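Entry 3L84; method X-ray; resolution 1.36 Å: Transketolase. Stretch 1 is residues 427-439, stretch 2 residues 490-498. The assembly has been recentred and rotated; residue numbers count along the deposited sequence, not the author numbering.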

# COMPACT_ATOMS: atom_id res chain seq x y z
N ILE A 427 -1.85 1.18 11.30
CA ILE A 427 -1.17 1.29 12.59
C ILE A 427 -1.70 2.48 13.38
O ILE A 427 -1.88 2.40 14.61
N ALA A 428 -1.96 3.60 12.73
CA ALA A 428 -2.58 4.74 13.42
C ALA A 428 -3.89 4.33 14.07
O ALA A 428 -4.20 4.70 15.22
N ALA A 429 -4.72 3.60 13.32
CA ALA A 429 -5.99 3.11 13.81
C ALA A 429 -5.83 2.14 14.96
O ALA A 429 -6.52 2.24 15.99
N LEU A 430 -4.92 1.18 14.83
CA LEU A 430 -4.65 0.20 15.88
C LEU A 430 -4.29 0.89 17.18
O LEU A 430 -4.71 0.46 18.26
N MSE A 431 -3.47 1.94 17.10
CA MSE A 431 -3.00 2.66 18.29
C MSE A 431 -3.97 3.73 18.79
O MSE A 431 -3.82 4.22 19.90
N LYS A 432 -4.96 4.09 17.98
CA LYS A 432 -5.91 5.18 18.31
C LYS A 432 -5.20 6.50 18.54
O LYS A 432 -5.56 7.25 19.45
N ILE A 433 -4.21 6.80 17.70
CA ILE A 433 -3.50 8.06 17.78
C ILE A 433 -4.17 9.17 17.03
O ILE A 433 -5.00 8.95 16.11
N LYS A 434 -3.86 10.41 17.40
CA LYS A 434 -4.40 11.60 16.77
C LYS A 434 -3.51 12.03 15.62
O LYS A 434 -2.54 12.76 15.77
N HIS A 435 -3.82 11.49 14.45
CA HIS A 435 -3.07 11.69 13.20
C HIS A 435 -4.14 11.87 12.14
O HIS A 435 -5.10 11.08 12.06
N PHE A 436 -4.06 12.98 11.41
CA PHE A 436 -5.12 13.35 10.45
C PHE A 436 -4.65 13.12 9.03
O PHE A 436 -3.54 13.48 8.66
N PHE A 437 -5.49 12.51 8.23
CA PHE A 437 -5.18 12.14 6.85
C PHE A 437 -6.00 12.99 5.91
O PHE A 437 -7.23 13.03 6.03
N ILE A 438 -5.34 13.66 4.99
CA ILE A 438 -5.97 14.65 4.11
C ILE A 438 -5.90 14.05 2.71
O ILE A 438 -4.81 13.89 2.15
N PHE A 439 -7.06 13.72 2.14
CA PHE A 439 -7.13 13.04 0.85
C PHE A 439 -7.97 13.87 -0.10
O PHE A 439 -9.19 13.84 -0.02
N ASP A 490 -11.23 10.14 19.83
CA ASP A 490 -10.20 9.30 20.41
C ASP A 490 -9.51 8.41 19.38
O ASP A 490 -8.77 7.50 19.78
N ILE A 491 -9.76 8.65 18.10
CA ILE A 491 -9.25 7.82 17.00
C ILE A 491 -8.85 8.75 15.88
O ILE A 491 -9.31 9.91 15.83
N PRO A 492 -8.02 8.29 14.94
CA PRO A 492 -7.67 9.10 13.78
C PRO A 492 -8.81 9.32 12.82
O PRO A 492 -9.82 8.63 12.83
N SER A 493 -8.65 10.36 11.99
CA SER A 493 -9.66 10.72 11.00
C SER A 493 -9.03 10.96 9.63
O SER A 493 -7.88 11.43 9.53
N ALA A 494 -9.80 10.64 8.58
CA ALA A 494 -9.49 11.00 7.24
C ALA A 494 -10.50 12.04 6.75
O ALA A 494 -11.68 11.99 7.11
N PHE A 495 -10.04 12.95 5.91
CA PHE A 495 -10.83 13.97 5.25
C PHE A 495 -10.76 13.71 3.75
O PHE A 495 -9.69 13.77 3.14
N VAL A 496 -11.92 13.42 3.16
CA VAL A 496 -12.05 13.05 1.76
C VAL A 496 -12.67 14.24 1.03
O VAL A 496 -13.82 14.61 1.30
N LEU A 497 -11.86 14.87 0.19
CA LEU A 497 -12.08 16.23 -0.26
C LEU A 497 -12.10 16.33 -1.79
O LEU A 497 -11.36 15.61 -2.48
N SER A 498 -12.90 17.25 -2.33
CA SER A 498 -13.05 17.39 -3.77
C SER A 498 -12.02 18.27 -4.42
O SER A 498 -11.53 19.24 -3.79

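This contact is a pair of neighbouring parallel strands, 436-439 and 493-496, extended at its N-terminal end by a proline packed against the end of a helix and by a long salt bridge at the exposed margin. The strand directions differ by 15°, and the two stretches together bury 752 Å².

The backbone ladder sets the register of the two strands. Phe437 N donates to Ser493 O at 2.9 Å, and Phe495 N to Phe437 O at 2.8 Å. Phe439 N then donates to Phe495 O at 2.8 Å, and Leu497 N to Phe439 O at 2.9 Å. Side chains alternate along each strand: Phe436, Ile438, Ser493 and Phe495 project to one face of the sheet. Phe437, Phe439, Ala494 and Val496 project to the other.

On the first face, Phe495 (chi1 m, -65°) is the central side chain. Its ring edge meets Phe436, with CE2 of Phe495 4.4 Å from CB of Phe436. Ile438 is m at both chi1 and chi2, and its end comes nearer to the second stretch than its CB direction suggests. Ile438 CD1 lies 3.9 Å from Phe495 CD2. Ile438 CG2 reaches Leu497 CD1 at 3.8 Å, so this isoleucine touches two apolar neighbours. Leu497 is m at chi1 and t at chi2, and its CA-to-CB bond points toward the first stretch. Phe436 is also m at chi1. Ser493 (chi1 m) stays back, its CB 4.6 Å from Phe436 CD1.

On the second face, Ala494 sits beside two phenylalanines. Its CB is 4.2 Å from Phe437 CB and 3.9 Å from Phe439 CE2. Both phenylalanines are m at chi1. The Phe437 ring presents its edge to Ser493 O. Val496 (chi1 t) comes no closer than its CB, 4.5 Å from Phe439 O.

Pro492 lies between the helix end and the following loop, and its ring is C-gamma endo. Its CG is 3.9 Å from Ala429 CA and 4.3 Å from Ala428 CB. Its CD is 3.3 Å from Ile433 O, and its CB is 3.3 Å from His435 O. Proline has no backbone N-H to donate, so Ile433 O, 3.3 Å from Pro492 N, gains no hydrogen bond there. His435 O is buried by the contact and has no partner in the model. The imidazole of His435 (chi1 t) is hydrogen-bonded elsewhere in the structure.

Of the two lysines, only Lys432 makes a polar pair across the contact. Lys432, the first residue to leave the helix, has positive phi and a side chain in m, t, p, t. Its NZ forms a long salt bridge with Asp490 OD2 at 3.6 Å; the aspartate has chi1 p. On the way, Lys432 CE passes 3.6 Å from Ile491 CG2. Lys434 starts away from the second stretch, but four successive m angles fold its end back. Its CE comes within 3.4 Å of Ile491 O, while its NZ is hydrogen-bonded elsewhere in the structure.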

# COMPACT_ATOMS: atom_id res chain seq x y z
CB ILE A 427 0.35 1.36 12.41
CG1 ILE A 427 0.90 0.07 11.79
CG2 ILE A 427 1.04 1.66 13.74
CD1 ILE A 427 1.01 -1.09 12.82
CB ALA A 428 -2.79 5.90 12.45
CB ALA A 429 -6.78 2.51 12.66
CB LEU A 430 -3.52 -0.74 15.43
CG LEU A 430 -4.01 -1.88 14.50
CD1 LEU A 430 -2.86 -2.38 13.58
CD2 LEU A 430 -4.63 -3.03 15.29
CB MSE A 431 -1.69 3.38 17.99
CG MSE A 431 -0.52 2.47 17.72
SE MSE A 431 1.19 3.40 17.78
CE MSE A 431 1.07 4.46 16.15
CB LYS A 432 -6.86 4.79 19.47
CG LYS A 432 -7.60 3.51 19.25
CD LYS A 432 -8.48 3.17 20.46
CE LYS A 432 -9.68 3.97 20.57
NZ LYS A 432 -10.59 3.37 21.66
CB ILE A 433 -2.05 7.96 17.29
CG1 ILE A 433 -1.94 7.34 15.91
CG2 ILE A 433 -1.20 7.16 18.29
CD1 ILE A 433 -0.64 7.62 15.14
CB LYS A 434 -4.65 12.70 17.80
CG LYS A 434 -5.54 12.30 18.91
CD LYS A 434 -6.83 11.54 18.50
CE LYS A 434 -7.73 12.33 17.61
NZ LYS A 434 -8.29 13.58 18.34
CB HIS A 435 -2.21 10.45 12.93
CG HIS A 435 -1.45 10.43 11.63
ND1 HIS A 435 -0.60 9.39 11.32
CD2 HIS A 435 -1.40 11.28 10.58
CE1 HIS A 435 -0.08 9.60 10.11
NE2 HIS A 435 -0.55 10.75 9.64
CB PHE A 436 -5.49 14.83 10.69
CG PHE A 436 -5.75 15.13 12.14
CD1 PHE A 436 -6.86 14.65 12.77
CD2 PHE A 436 -4.83 15.81 12.89
CE1 PHE A 436 -7.07 14.86 14.09
CE2 PHE A 436 -5.05 16.03 14.25
CZ PHE A 436 -6.14 15.52 14.85
CB PHE A 437 -5.45 10.62 6.63
CG PHE A 437 -4.51 9.72 7.41
CD1 PHE A 437 -3.40 9.17 6.79
CD2 PHE A 437 -4.71 9.47 8.75
CE1 PHE A 437 -2.52 8.37 7.52
CE2 PHE A 437 -3.82 8.68 9.46
CZ PHE A 437 -2.75 8.15 8.84
CB ILE A 438 -5.22 16.00 4.16
CG1 ILE A 438 -5.00 16.53 5.59
CG2 ILE A 438 -5.90 17.03 3.26
CD1 ILE A 438 -6.16 16.58 6.43
CB PHE A 439 -7.75 11.66 1.01
CG PHE A 439 -6.99 10.69 1.89
CD1 PHE A 439 -5.62 10.55 1.82
CD2 PHE A 439 -7.67 9.86 2.74
CE1 PHE A 439 -4.96 9.60 2.60
CE2 PHE A 439 -7.02 8.92 3.52
CZ PHE A 439 -5.68 8.80 3.47
CB ASP A 490 -10.75 8.48 21.60
CG ASP A 490 -11.73 7.45 21.21
OD1 ASP A 490 -12.21 7.38 20.06
OD2 ASP A 490 -12.07 6.62 22.14
CB ILE A 491 -10.34 6.82 16.53
CG1 ILE A 491 -11.70 7.49 16.25
CG2 ILE A 491 -10.49 5.63 17.53
CD1 ILE A 491 -12.73 6.54 15.63
CB PRO A 492 -6.58 8.31 13.11
CG PRO A 492 -6.83 6.90 13.52
CD PRO A 492 -7.35 6.98 14.92
CB SER A 493 -10.37 12.03 11.38
OG SER A 493 -11.20 11.93 12.56
CB ALA A 494 -9.54 9.78 6.31
CB PHE A 495 -10.30 15.35 5.61
CG PHE A 495 -10.45 15.67 7.07
CD1 PHE A 495 -11.57 16.34 7.55
CD2 PHE A 495 -9.53 15.24 7.96
CE1 PHE A 495 -11.68 16.62 8.92
CE2 PHE A 495 -9.66 15.50 9.30
CZ PHE A 495 -10.73 16.18 9.77
CB VAL A 496 -12.86 11.78 1.63
CG1 VAL A 496 -13.17 11.42 0.14
CG2 VAL A 496 -12.22 10.59 2.34
CB LEU A 497 -10.99 17.13 0.32
CG LEU A 497 -10.88 17.07 1.85
CD1 LEU A 497 -9.53 17.62 2.29
CD2 LEU A 497 -12.04 17.74 2.53
CB SER A 498 -14.44 17.94 -4.10
OG SER A 498 -14.56 19.31 -3.75